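PDB 6AGZ: Old Yellow Enzyme from Pichia, which probably catalyses the asymmetric reduction of enone compounds, using a bound flavin mononucleotide to pass hydride from a nicotinamide donor to the substrate. Local coordinates for residues 184-189 and 221-226; 109-114 and 166-171; 238-243 and 264-269. All coordinates share one frame; numbering follows the deposited sequence.

Contact 1 of 3, residues 184-189 and 221-226; sequences VEVHSA and LEVIDL. With FMN (flavin mononucleotide), chain C.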
loop_
_atom_site.group_PDB
_atom_site.type_symbol
_atom_site.label_atom_id
_atom_site.label_comp_id
_atom_site.label_asym_id
_atom_site.label_seq_id
_atom_site.Cartn_x
_atom_site.Cartn_y
_atom_site.Cartn_z
ATOM N N VAL A 184 -21.888 4.869 14.256
ATOM C CA VAL A 184 -21.972 5.987 13.330
ATOM C C VAL A 184 -20.815 5.843 12.348
ATOM O O VAL A 184 -19.663 5.662 12.758
ATOM C CB VAL A 184 -21.955 7.346 14.063
ATOM C CG1 VAL A 184 -20.605 7.638 14.724
ATOM C CG2 VAL A 184 -22.362 8.459 13.126
ATOM N N GLU A 185 -21.129 5.850 11.057
ATOM C CA GLU A 185 -20.152 5.555 10.015
ATOM C C GLU A 185 -19.816 6.834 9.265
ATOM O O GLU A 185 -20.704 7.488 8.710
ATOM C CB GLU A 185 -20.669 4.489 9.051
ATOM C CG GLU A 185 -19.746 4.254 7.864
ATOM C CD GLU A 185 -20.253 3.177 6.929
ATOM O OE1 GLU A 185 -20.866 2.204 7.417
ATOM O OE2 GLU A 185 -20.041 3.303 5.706
ATOM N N VAL A 186 -18.534 7.181 9.245
ATOM C CA VAL A 186 -18.070 8.376 8.554
ATOM C C VAL A 186 -17.892 8.036 7.079
ATOM O O VAL A 186 -17.041 7.218 6.714
ATOM C CB VAL A 186 -16.773 8.907 9.171
ATOM C CG1 VAL A 186 -16.206 10.004 8.319
ATOM C CG2 VAL A 186 -17.036 9.417 10.580
ATOM N N HIS A 187 -18.713 8.650 6.228
ATOM C CA HIS A 187 -18.612 8.482 4.782
ATOM C C HIS A 187 -17.426 9.301 4.288
ATOM O O HIS A 187 -17.466 10.535 4.299
ATOM C CB HIS A 187 -19.908 8.916 4.104
ATOM C CG HIS A 187 -20.009 8.522 2.663
ATOM N ND1 HIS A 187 -18.914 8.156 1.909
ATOM C CD2 HIS A 187 -21.079 8.436 1.837
ATOM C CE1 HIS A 187 -19.305 7.863 0.681
ATOM N NE2 HIS A 187 -20.614 8.024 0.611
ATOM N N SER A 188 -16.367 8.618 3.867
ATOM C CA SER A 188 -15.161 9.258 3.361
ATOM C C SER A 188 -14.788 8.685 2.004
ATOM O O SER A 188 -13.608 8.513 1.681
ATOM C CB SER A 188 -14.006 9.105 4.350
ATOM O OG SER A 188 -12.872 9.842 3.929
ATOM N N ALA A 189 -15.792 8.382 1.186
ATOM C CA ALA A 189 -15.589 7.713 -0.088
ATOM C C ALA A 189 -16.368 8.423 -1.188
ATOM O O ALA A 189 -17.145 9.349 -0.937
ATOM C CB ALA A 189 -16.013 6.240 -0.010
ATOM N N LEU A 221 -8.953 12.213 9.803
ATOM C CA LEU A 221 -8.457 11.687 11.073
ATOM C C LEU A 221 -8.882 12.559 12.248
ATOM O O LEU A 221 -9.151 12.047 13.340
ATOM C CB LEU A 221 -6.936 11.548 11.026
ATOM C CG LEU A 221 -6.403 10.469 10.082
ATOM C CD1 LEU A 221 -4.884 10.423 10.125
ATOM C CD2 LEU A 221 -6.996 9.113 10.437
ATOM N N GLU A 222 -8.944 13.878 12.049
ATOM C CA GLU A 222 -9.394 14.761 13.121
ATOM C C GLU A 222 -10.872 14.545 13.426
ATOM O O GLU A 222 -11.271 14.493 14.599
ATOM C CB GLU A 222 -9.120 16.220 12.751
ATOM C CG GLU A 222 -7.637 16.573 12.714
ATOM C CD GLU A 222 -7.381 18.032 12.379
ATOM O OE1 GLU A 222 -8.302 18.703 11.872
ATOM O OE2 GLU A 222 -6.252 18.506 12.623
ATOM N N VAL A 223 -11.697 14.411 12.383
ATOM C CA VAL A 223 -13.107 14.081 12.585
ATOM C C VAL A 223 -13.239 12.761 13.334
ATOM O O VAL A 223 -14.023 12.638 14.283
ATOM C CB VAL A 223 -13.847 14.040 11.236
ATOM C CG1 VAL A 223 -15.241 13.454 11.414
ATOM C CG2 VAL A 223 -13.929 15.433 10.631
ATOM N N ILE A 224 -12.464 11.754 12.918
ATOM C CA ILE A 224 -12.518 10.445 13.566
ATOM C C ILE A 224 -12.147 10.558 15.038
ATOM O O ILE A 224 -12.799 9.962 15.902
ATOM C CB ILE A 224 -11.604 9.446 12.832
ATOM C CG1 ILE A 224 -12.124 9.174 11.421
ATOM C CG2 ILE A 224 -11.500 8.146 13.613
ATOM C CD1 ILE A 224 -13.541 8.666 11.383
ATOM N N ASP A 225 -11.099 11.324 15.350
ATOM C CA ASP A 225 -10.663 11.439 16.739
ATOM C C ASP A 225 -11.705 12.152 17.592
ATOM O O ASP A 225 -11.999 11.719 18.713
ATOM C CB ASP A 225 -9.319 12.165 16.810
ATOM C CG ASP A 225 -8.188 11.351 16.214
ATOM O OD1 ASP A 225 -8.337 10.116 16.104
ATOM O OD2 ASP A 225 -7.147 11.944 15.859
ATOM N N LEU A 226 -12.280 13.243 17.076
ATOM C CA LEU A 226 -13.307 13.952 17.834
ATOM C C LEU A 226 -14.536 13.077 18.057
ATOM O O LEU A 226 -15.107 13.061 19.156
ATOM C CB LEU A 226 -13.684 15.249 17.119
ATOM C CG LEU A 226 -12.705 16.412 17.292
ATOM C CD1 LEU A 226 -12.999 17.522 16.297
ATOM C CD2 LEU A 226 -12.759 16.943 18.716
HETATM N N1 FMN C . -22.631 3.896 -0.624
HETATM C C2 FMN C . -22.399 4.772 0.420
HETATM O O2 FMN C . -21.345 4.709 1.053
HETATM N N3 FMN C . -23.342 5.721 0.755
HETATM C C4 FMN C . -24.523 5.794 0.047
HETATM O O4 FMN C . -25.370 6.637 0.338
HETATM C C4A FMN C . -24.758 4.914 -1.002
HETATM N N5 FMN C . -25.937 4.991 -1.706
HETATM C C5A FMN C . -26.179 4.120 -2.745
HETATM C C6 FMN C . -27.373 4.204 -3.451
HETATM C C7 FMN C . -27.624 3.331 -4.501
HETATM C C7M FMN C . -28.913 3.422 -5.260
HETATM C C8 FMN C . -26.682 2.372 -4.847
HETATM C C8M FMN C . -26.953 1.427 -5.981
HETATM C C9 FMN C . -25.489 2.290 -4.142
HETATM C C9A FMN C . -25.233 3.161 -3.088
HETATM N N10 FMN C . -24.045 3.084 -2.383
HETATM C C10 FMN C . -23.808 3.961 -1.340
HETATM C "C1'" FMN C . -23.022 2.043 -2.739
HETATM C "C2'" FMN C . -23.406 0.750 -2.014
HETATM O "O2'" FMN C . -23.361 0.968 -0.621
HETATM C "C3'" FMN C . -22.518 -0.437 -2.383
HETATM O "O3'" FMN C . -21.190 -0.192 -1.978
HETATM C "C4'" FMN C . -22.566 -0.714 -3.883
HETATM O "O4'" FMN C . -23.906 -0.715 -4.321
HETATM C "C5'" FMN C . -21.940 -2.058 -4.232
HETATM O "O5'" FMN C . -22.563 -3.077 -3.483
HETATM P P FMN C . -23.536 -4.134 -4.210
HETATM O O1P FMN C . -22.810 -4.743 -5.386
HETATM O O2P FMN C . -23.925 -5.224 -3.241
HETATM O O3P FMN C . -24.776 -3.415 -4.684
#
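V223 is the first residue of helix segment 221-226 to meet the strand, and it does so loosely. Its CG1 methyl lies 4.5 Å from V186 CG2, at the outer limit of apolar contact, although its CB is directed at the strand. The next residue, I224, comes closer. Its CB leaves the helix at a slant, but the side chain turns back: CG1 stands anti to the carbonyl carbon (chi1 -66°), and CD1 at the end of this branch approaches the strand. CD1 comes to 3.7 Å from V186 CG2 and 3.9 Å from V186 CB, so a single methyl rests on one flank of the valine while the two side chains cross obliquely. V186 is thus the one strand residue touched, and only 99 Å² is buried in all, which marks this as a small, wholly apolar contact.

The strand alternates, and H187, next to V186, serves the cofactor instead. A189 N donates to H187 ND1 over 3.2 Å with an N-H...N angle of 154°, close to the ring plane, a bond that limits rotation of the imidazole. FMN O2 lies over one face of this ring, displaced toward the rim, 3.4 Å from H187 NE2. This is packing across a face and not an in-plane bond.

Helix 218-231 lies outside the barrel between two other helices: E222 makes a salt bridge to K165 of helix 158-179, and D225 makes one to R272 of helix 258-274. V186 also packs on L194 of helix 193-198, while its strand, 183-187, runs parallel between barrel strands 106-112 and 236-240.

Contact 2 of 3, residues 109-114 and 166-171; sequences MQLWNL and KDYVNA. With FMN (flavin mononucleotide), chain C.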
loop_
_atom_site.group_PDB
_atom_site.type_symbol
_atom_site.label_atom_id
_atom_site.label_comp_id
_atom_site.label_asym_id
_atom_site.label_seq_id
_atom_site.Cartn_x
_atom_site.Cartn_y
_atom_site.Cartn_z
ATOM N N MET A 109 -25.636 4.346 11.446
ATOM C CA MET A 109 -25.958 5.480 10.589
ATOM C C MET A 109 -24.687 5.999 9.931
ATOM O O MET A 109 -23.711 6.314 10.621
ATOM C CB MET A 109 -26.641 6.603 11.369
ATOM C CG MET A 109 -26.642 7.926 10.608
ATOM S SD MET A 109 -27.675 9.222 11.315
ATOM C CE MET A 109 -29.298 8.716 10.758
ATOM N N GLN A 110 -24.702 6.090 8.604
ATOM C CA GLN A 110 -23.610 6.706 7.866
ATOM C C GLN A 110 -23.862 8.204 7.758
ATOM O O GLN A 110 -24.966 8.630 7.403
ATOM C CB GLN A 110 -23.469 6.090 6.473
ATOM C CG GLN A 110 -22.207 6.529 5.747
ATOM C CD GLN A 110 -22.225 6.186 4.271
ATOM O OE1 GLN A 110 -23.197 6.461 3.572
ATOM N NE2 GLN A 110 -21.144 5.582 3.789
ATOM N N LEU A 111 -22.842 8.999 8.073
ATOM C CA LEU A 111 -22.938 10.452 8.021
ATOM C C LEU A 111 -22.393 10.960 6.693
ATOM O O LEU A 111 -21.277 10.608 6.299
ATOM C CB LEU A 111 -22.178 11.094 9.182
ATOM C CG LEU A 111 -22.766 10.885 10.577
ATOM C CD1 LEU A 111 -21.988 11.694 11.608
ATOM C CD2 LEU A 111 -24.246 11.242 10.607
ATOM N N TRP A 112 -23.175 11.799 6.021
ATOM C CA TRP A 112 -22.865 12.277 4.681
ATOM C C TRP A 112 -22.418 13.732 4.727
ATOM O O TRP A 112 -22.918 14.522 5.533
ATOM C CB TRP A 112 -24.087 12.146 3.768
ATOM C CG TRP A 112 -23.774 11.824 2.336
ATOM C CD1 TRP A 112 -22.544 11.598 1.790
ATOM C CD2 TRP A 112 -24.718 11.682 1.269
ATOM N NE1 TRP A 112 -22.666 11.324 0.447
ATOM C CE2 TRP A 112 -23.991 11.366 0.105
ATOM C CE3 TRP A 112 -26.111 11.781 1.189
ATOM C CZ2 TRP A 112 -24.609 11.161 -1.126
ATOM C CZ3 TRP A 112 -26.721 11.575 -0.033
ATOM C CH2 TRP A 112 -25.971 11.270 -1.174
ATOM N N ASN A 113 -21.471 14.076 3.856
ATOM C CA ASN A 113 -21.085 15.467 3.636
ATOM C C ASN A 113 -20.718 15.600 2.167
ATOM O O ASN A 113 -19.761 14.968 1.709
ATOM C CB ASN A 113 -19.917 15.882 4.534
ATOM C CG ASN A 113 -19.733 17.388 4.591
ATOM O OD1 ASN A 113 -20.032 18.101 3.632
ATOM N ND2 ASN A 113 -19.244 17.881 5.721
ATOM N N LEU A 114 -21.474 16.421 1.437
ATOM C CA LEU A 114 -21.404 16.400 -0.020
ATOM C C LEU A 114 -20.196 17.157 -0.557
ATOM O O LEU A 114 -19.514 16.670 -1.466
ATOM C CB LEU A 114 -22.694 16.971 -0.608
ATOM C CG LEU A 114 -23.958 16.170 -0.289
ATOM C CD1 LEU A 114 -25.156 16.711 -1.050
ATOM C CD2 LEU A 114 -23.743 14.701 -0.603
ATOM N N LYS A 166 -17.064 20.239 14.343
ATOM C CA LYS A 166 -18.080 20.346 15.387
ATOM C C LYS A 166 -19.411 19.757 14.932
ATOM O O LYS A 166 -20.116 19.110 15.717
ATOM C CB LYS A 166 -18.249 21.807 15.804
ATOM C CG LYS A 166 -16.983 22.438 16.362
ATOM C CD LYS A 166 -17.220 23.874 16.802
ATOM C CE LYS A 166 -15.929 24.520 17.283
ATOM N NZ LYS A 166 -16.069 25.995 17.443
ATOM N N ASP A 167 -19.769 19.961 13.661
ATOM C CA ASP A 167 -21.014 19.405 13.142
ATOM C C ASP A 167 -20.970 17.883 13.111
ATOM O O ASP A 167 -21.973 17.224 13.411
ATOM C CB ASP A 167 -21.300 19.958 11.745
ATOM C CG ASP A 167 -21.670 21.427 11.759
ATOM O OD1 ASP A 167 -21.964 21.959 12.851
ATOM O OD2 ASP A 167 -21.670 22.049 10.676
ATOM N N TYR A 168 -19.823 17.308 12.737
ATOM C CA TYR A 168 -19.677 15.857 12.807
ATOM C C TYR A 168 -19.873 15.354 14.231
ATOM O O TYR A 168 -20.543 14.336 14.451
ATOM C CB TYR A 168 -18.307 15.432 12.279
ATOM C CG TYR A 168 -18.266 15.126 10.799
ATOM C CD1 TYR A 168 -17.667 16.003 9.904
ATOM C CD2 TYR A 168 -18.818 13.953 10.297
ATOM C CE1 TYR A 168 -17.620 15.723 8.551
ATOM C CE2 TYR A 168 -18.778 13.665 8.944
ATOM C CZ TYR A 168 -18.178 14.554 8.076
ATOM O OH TYR A 168 -18.133 14.272 6.730
ATOM N N VAL A 169 -19.297 16.054 15.212
ATOM C CA VAL A 169 -19.452 15.637 16.605
ATOM C C VAL A 169 -20.919 15.690 17.018
ATOM O O VAL A 169 -21.446 14.752 17.633
ATOM C CB VAL A 169 -18.575 16.503 17.527
ATOM C CG1 VAL A 169 -18.840 16.162 18.986
ATOM C CG2 VAL A 169 -17.108 16.310 17.188
ATOM N N ASN A 170 -21.601 16.788 16.682
ATOM C CA ASN A 170 -23.003 16.940 17.067
ATOM C C ASN A 170 -23.879 15.875 16.416
ATOM O O ASN A 170 -24.759 15.299 17.070
ATOM C CB ASN A 170 -23.493 18.340 16.703
ATOM C CG ASN A 170 -24.981 18.518 16.939
ATOM O OD1 ASN A 170 -25.442 18.541 18.080
ATOM N ND2 ASN A 170 -25.740 18.651 15.856
ATOM N N ALA A 171 -23.653 15.597 15.129
ATOM C CA ALA A 171 -24.444 14.577 14.447
ATOM C C ALA A 171 -24.176 13.192 15.022
ATOM O O ALA A 171 -25.101 12.384 15.168
ATOM C CB ALA A 171 -24.153 14.601 12.948
HETATM N N1 FMN C . -22.631 3.896 -0.624
HETATM C C2 FMN C . -22.399 4.772 0.420
HETATM O O2 FMN C . -21.345 4.709 1.053
HETATM N N3 FMN C . -23.342 5.721 0.755
HETATM C C4 FMN C . -24.523 5.794 0.047
HETATM O O4 FMN C . -25.370 6.637 0.338
HETATM C C4A FMN C . -24.758 4.914 -1.002
HETATM N N5 FMN C . -25.937 4.991 -1.706
HETATM C C5A FMN C . -26.179 4.120 -2.745
HETATM C C6 FMN C . -27.373 4.204 -3.451
HETATM C C7 FMN C . -27.624 3.331 -4.501
HETATM C C7M FMN C . -28.913 3.422 -5.260
HETATM C C8 FMN C . -26.682 2.372 -4.847
HETATM C C8M FMN C . -26.953 1.427 -5.981
HETATM C C9 FMN C . -25.489 2.290 -4.142
HETATM C C9A FMN C . -25.233 3.161 -3.088
HETATM N N10 FMN C . -24.045 3.084 -2.383
HETATM C C10 FMN C . -23.808 3.961 -1.340
HETATM C "C1'" FMN C . -23.022 2.043 -2.739
HETATM C "C2'" FMN C . -23.406 0.750 -2.014
HETATM O "O2'" FMN C . -23.361 0.968 -0.621
HETATM C "C3'" FMN C . -22.518 -0.437 -2.383
HETATM O "O3'" FMN C . -21.190 -0.192 -1.978
HETATM C "C4'" FMN C . -22.566 -0.714 -3.883
HETATM O "O4'" FMN C . -23.906 -0.715 -4.321
HETATM C "C5'" FMN C . -21.940 -2.058 -4.232
HETATM O "O5'" FMN C . -22.563 -3.077 -3.483
HETATM P P FMN C . -23.536 -4.134 -4.210
HETATM O O1P FMN C . -22.810 -4.743 -5.386
HETATM O O2P FMN C . -23.925 -5.224 -3.241
HETATM O O3P FMN C . -24.776 -3.415 -4.684
HETATM O O HOH W 1 -19.121 12.180 5.605
#
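A single water joins the two segments: it lies 2.6 Å from Y168 OH and 2.8 Å from L111 O, bridging the two. It sits in the plane of the tyrosine ring, at the edge, and so ties a buried phenol to a strand carbonyl. N113 comes against the same hydroxyl with carbon, its CB 3.3 Å from Y168 OH, and its amide passes the ring at a slant. Further back along the strand the contact is apolar. L111 CD1 reaches A171 CB at 3.9 Å and, less closely, Y168 CD2 at 4.1 Å, so one methyl lies against both the alanine methyl and a carbon of the ring.

Q110 faces the other way, into the barrel. With CG anti to the backbone N (chi1 -170°) and the chain extended beyond it, the amide meets the flavin pyrimidine in a two-bond match. Q110 NE2 donates to FMN O2 at 2.9 Å and 169°, while FMN N3 donates to Q110 OE1 at 2.9 Å and a more bent 141°. A leucine in its place would probably leave N3 without this acceptor and cost O2 one of its donors.

Strand 106-112, followed after a long insertion by helix 158-179 and then parallel strand 183-187, forms a beta-alpha-beta crossover of the TIM barrel, which holds FMN at the C-terminal mouth of its strands, as in this flavoprotein family.

Contact 3 of 3, residues 238-243 and 264-269; sequences VRLSPY and YILSEL. With FMN (flavin mononucleotide), chain C.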
loop_
_atom_site.group_PDB
_atom_site.type_symbol
_atom_site.label_atom_id
_atom_site.label_comp_id
_atom_site.label_asym_id
_atom_site.label_seq_id
_atom_site.Cartn_x
_atom_site.Cartn_y
_atom_site.Cartn_z
ATOM N N VAL A 238 -15.947 3.954 9.374
ATOM C CA VAL A 238 -15.566 4.820 8.263
ATOM C C VAL A 238 -15.613 3.991 6.989
ATOM O O VAL A 238 -15.399 2.775 7.016
ATOM C CB VAL A 238 -14.166 5.447 8.497
ATOM C CG1 VAL A 238 -13.088 4.370 8.506
ATOM C CG2 VAL A 238 -13.864 6.518 7.455
ATOM N N ARG A 239 -15.911 4.647 5.870
ATOM C CA ARG A 239 -15.887 3.994 4.568
ATOM C C ARG A 239 -14.881 4.682 3.658
ATOM O O ARG A 239 -14.803 5.914 3.617
ATOM C CB ARG A 239 -17.267 3.991 3.906
ATOM C CG ARG A 239 -17.301 3.165 2.629
ATOM C CD ARG A 239 -18.710 2.934 2.127
ATOM N NE ARG A 239 -18.892 1.552 1.696
ATOM C CZ ARG A 239 -19.933 1.117 0.994
ATOM N NH1 ARG A 239 -20.889 1.959 0.631
ATOM N NH2 ARG A 239 -20.013 -0.159 0.650
ATOM N N LEU A 240 -14.112 3.874 2.928
ATOM C CA LEU A 240 -13.094 4.358 2.008
ATOM C C LEU A 240 -13.243 3.650 0.667
ATOM O O LEU A 240 -13.649 2.487 0.603
ATOM C CB LEU A 240 -11.681 4.126 2.565
ATOM C CG LEU A 240 -11.382 4.716 3.945
ATOM C CD1 LEU A 240 -10.124 4.094 4.535
ATOM C CD2 LEU A 240 -11.245 6.229 3.867
ATOM N N SER A 241 -12.908 4.365 -0.405
ATOM C CA SER A 241 -12.974 3.831 -1.767
ATOM C C SER A 241 -11.716 4.242 -2.517
ATOM O O SER A 241 -11.743 5.137 -3.371
ATOM C CB SER A 241 -14.230 4.320 -2.492
ATOM O OG SER A 241 -14.201 5.726 -2.663
ATOM N N PRO A 242 -10.583 3.597 -2.225
ATOM C CA PRO A 242 -9.309 4.047 -2.812
ATOM C C PRO A 242 -9.269 3.997 -4.330
ATOM O O PRO A 242 -8.621 4.852 -4.947
ATOM C CB PRO A 242 -8.283 3.084 -2.194
ATOM C CG PRO A 242 -8.944 2.556 -0.959
ATOM C CD PRO A 242 -10.398 2.472 -1.295
ATOM N N TYR A 243 -9.938 3.028 -4.956
ATOM C CA TYR A 243 -9.868 2.861 -6.401
ATOM C C TYR A 243 -10.941 3.630 -7.160
ATOM O O TYR A 243 -10.849 3.735 -8.388
ATOM C CB TYR A 243 -9.972 1.376 -6.770
ATOM C CG TYR A 243 -8.797 0.540 -6.322
ATOM C CD1 TYR A 243 -7.544 0.705 -6.894
ATOM C CD2 TYR A 243 -8.945 -0.425 -5.334
ATOM C CE1 TYR A 243 -6.468 -0.061 -6.491
ATOM C CE2 TYR A 243 -7.875 -1.196 -4.924
ATOM C CZ TYR A 243 -6.638 -1.010 -5.505
ATOM O OH TYR A 243 -5.569 -1.775 -5.102
ATOM N N TYR A 264 -1.669 4.987 4.253
ATOM C CA TYR A 264 -1.376 5.781 5.441
ATOM C C TYR A 264 -2.616 5.956 6.306
ATOM O O TYR A 264 -2.529 5.886 7.538
ATOM C CB TYR A 264 -0.805 7.142 5.044
ATOM C CG TYR A 264 -0.802 8.155 6.171
ATOM C CD1 TYR A 264 0.214 8.169 7.119
ATOM C CD2 TYR A 264 -1.817 9.098 6.288
ATOM C CE1 TYR A 264 0.218 9.091 8.151
ATOM C CE2 TYR A 264 -1.823 10.020 7.315
ATOM C CZ TYR A 264 -0.804 10.015 8.242
ATOM O OH TYR A 264 -0.809 10.935 9.265
ATOM N N ILE A 265 -3.775 6.200 5.688
ATOM C CA ILE A 265 -5.004 6.335 6.472
ATOM C C ILE A 265 -5.259 5.070 7.287
ATOM O O ILE A 265 -5.490 5.124 8.505
ATOM C CB ILE A 265 -6.195 6.668 5.556
ATOM C CG1 ILE A 265 -6.010 8.053 4.936
ATOM C CG2 ILE A 265 -7.501 6.597 6.333
ATOM C CD1 ILE A 265 -7.081 8.428 3.939
ATOM N N LEU A 266 -5.210 3.909 6.626
ATOM C CA LEU A 266 -5.415 2.642 7.321
ATOM C C LEU A 266 -4.370 2.430 8.408
ATOM O O LEU A 266 -4.687 1.928 9.494
ATOM C CB LEU A 266 -5.382 1.486 6.324
ATOM C CG LEU A 266 -6.562 1.367 5.363
ATOM C CD1 LEU A 266 -6.292 0.264 4.366
ATOM C CD2 LEU A 266 -7.847 1.096 6.127
ATOM N N SER A 267 -3.116 2.797 8.130
ATOM C CA SER A 267 -2.071 2.673 9.140
ATOM C C SER A 267 -2.390 3.512 10.370
ATOM O O SER A 267 -2.139 3.085 11.504
ATOM C CB SER A 267 -0.720 3.079 8.549
ATOM O OG SER A 267 0.312 2.965 9.515
ATOM N N GLU A 268 -2.949 4.707 10.168
ATOM C CA GLU A 268 -3.283 5.565 11.300
ATOM C C GLU A 268 -4.458 5.007 12.093
ATOM O O GLU A 268 -4.452 5.046 13.331
ATOM C CB GLU A 268 -3.582 6.980 10.809
ATOM C CG GLU A 268 -2.334 7.774 10.477
ATOM C CD GLU A 268 -1.500 8.067 11.706
ATOM O OE1 GLU A 268 -1.945 8.877 12.545
ATOM O OE2 GLU A 268 -0.407 7.476 11.843
ATOM N N LEU A 269 -5.474 4.481 11.401
ATOM C CA LEU A 269 -6.587 3.858 12.112
ATOM C C LEU A 269 -6.116 2.654 12.923
ATOM O O LEU A 269 -6.528 2.469 14.076
ATOM C CB LEU A 269 -7.680 3.455 11.122
ATOM C CG LEU A 269 -8.292 4.594 10.303
ATOM C CD1 LEU A 269 -9.342 4.060 9.341
ATOM C CD2 LEU A 269 -8.884 5.658 11.217
HETATM N N1 FMN C . -22.631 3.896 -0.624
HETATM C C2 FMN C . -22.399 4.772 0.420
HETATM O O2 FMN C . -21.345 4.709 1.053
HETATM N N3 FMN C . -23.342 5.721 0.755
HETATM C C4 FMN C . -24.523 5.794 0.047
HETATM O O4 FMN C . -25.370 6.637 0.338
HETATM C C4A FMN C . -24.758 4.914 -1.002
HETATM N N5 FMN C . -25.937 4.991 -1.706
HETATM C C5A FMN C . -26.179 4.120 -2.745
HETATM C C6 FMN C . -27.373 4.204 -3.451
HETATM C C7 FMN C . -27.624 3.331 -4.501
HETATM C C7M FMN C . -28.913 3.422 -5.260
HETATM C C8 FMN C . -26.682 2.372 -4.847
HETATM C C8M FMN C . -26.953 1.427 -5.981
HETATM C C9 FMN C . -25.489 2.290 -4.142
HETATM C C9A FMN C . -25.233 3.161 -3.088
HETATM N N10 FMN C . -24.045 3.084 -2.383
HETATM C C10 FMN C . -23.808 3.961 -1.340
HETATM C "C1'" FMN C . -23.022 2.043 -2.739
HETATM C "C2'" FMN C . -23.406 0.750 -2.014
HETATM O "O2'" FMN C . -23.361 0.968 -0.621
HETATM C "C3'" FMN C . -22.518 -0.437 -2.383
HETATM O "O3'" FMN C . -21.190 -0.192 -1.978
HETATM C "C4'" FMN C . -22.566 -0.714 -3.883
HETATM O "O4'" FMN C . -23.906 -0.715 -4.321
HETATM C "C5'" FMN C . -21.940 -2.058 -4.232
HETATM O "O5'" FMN C . -22.563 -3.077 -3.483
HETATM P P FMN C . -23.536 -4.134 -4.210
HETATM O O1P FMN C . -22.810 -4.743 -5.386
HETATM O O2P FMN C . -23.925 -5.224 -3.241
HETATM O O3P FMN C . -24.776 -3.415 -4.684
#
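V238 and L240, alternate residues of TIM-barrel strand 236-240, send their methyls outward to helix 258-274, the helix that follows this strand. The short segments run nearly antiparallel, at 159° between their N-to-C directions, as expected of a beta-alpha unit. The close part of the contact is a thin row of methyl groups. V238 CG1 lies 3.9 Å from L269 CD1, and the torsion explains the reach: at chi1 65° this branch takes the crowded position between backbone N and carbonyl carbon. L240 offers one methyl to two partners, its CD1 being 4.0 Å from I265 CG2 and 4.1 Å from L266 CD2; it meets the isoleucine at an angle and runs alongside the leucine, the two chains pointing opposite ways.

Beyond these few methyl pairs the contact is loose, and only 160 Å² is buried. The axes of the short segments are spaced 11.4 Å apart, the length of two side chains. L220 of helix 218-231 packs on both V238 and I265, and L266 also packs on W304, M305 and I308 of helix 303-308. The far side of helix 258-274 meets protein as well: S267 OG is hydrogen-bonded to H257 of the second subunit.

Between V238 and L240, R239 takes the inward direction, and there the grip is polar and much tighter. Its chain bends at chi3, about CG-CD, so that the guanidinium meets the flavin with its edge, where its charge would be expected to polarise the N1-C2-O2 end of the ring. A weak, strongly bent bond runs from R239 NH2 to FMN O3'. R239 NH1 donates twice, to FMN O2 at 2.8 Å and, nearly straight at 170°, to the ribityl hydroxyl FMN O2' at 2.9 Å.

In the fold
The three contacts lie on the outer side of three successive barrel strands, 106-112, 183-187 and 236-240. Contacts 1 and 2 have centres about 8 Å apart and are joined by probable hydrogen bonds such as E185 N to M109 O, 2.7 Å. Contacts 1 and 3, about 10 Å apart between centres, are joined likewise, V186 O lying 2.9 Å from R239 N. Contacts 2 and 3 are about 18 Å apart between centres, yet their inward side chains almost converge, Q110 NE2 lying 4.0 Å from R239 CD. One inward residue of each strand reaches FMN O2: Q110 and R239 by hydrogen bonds, H187 by ring-face packing.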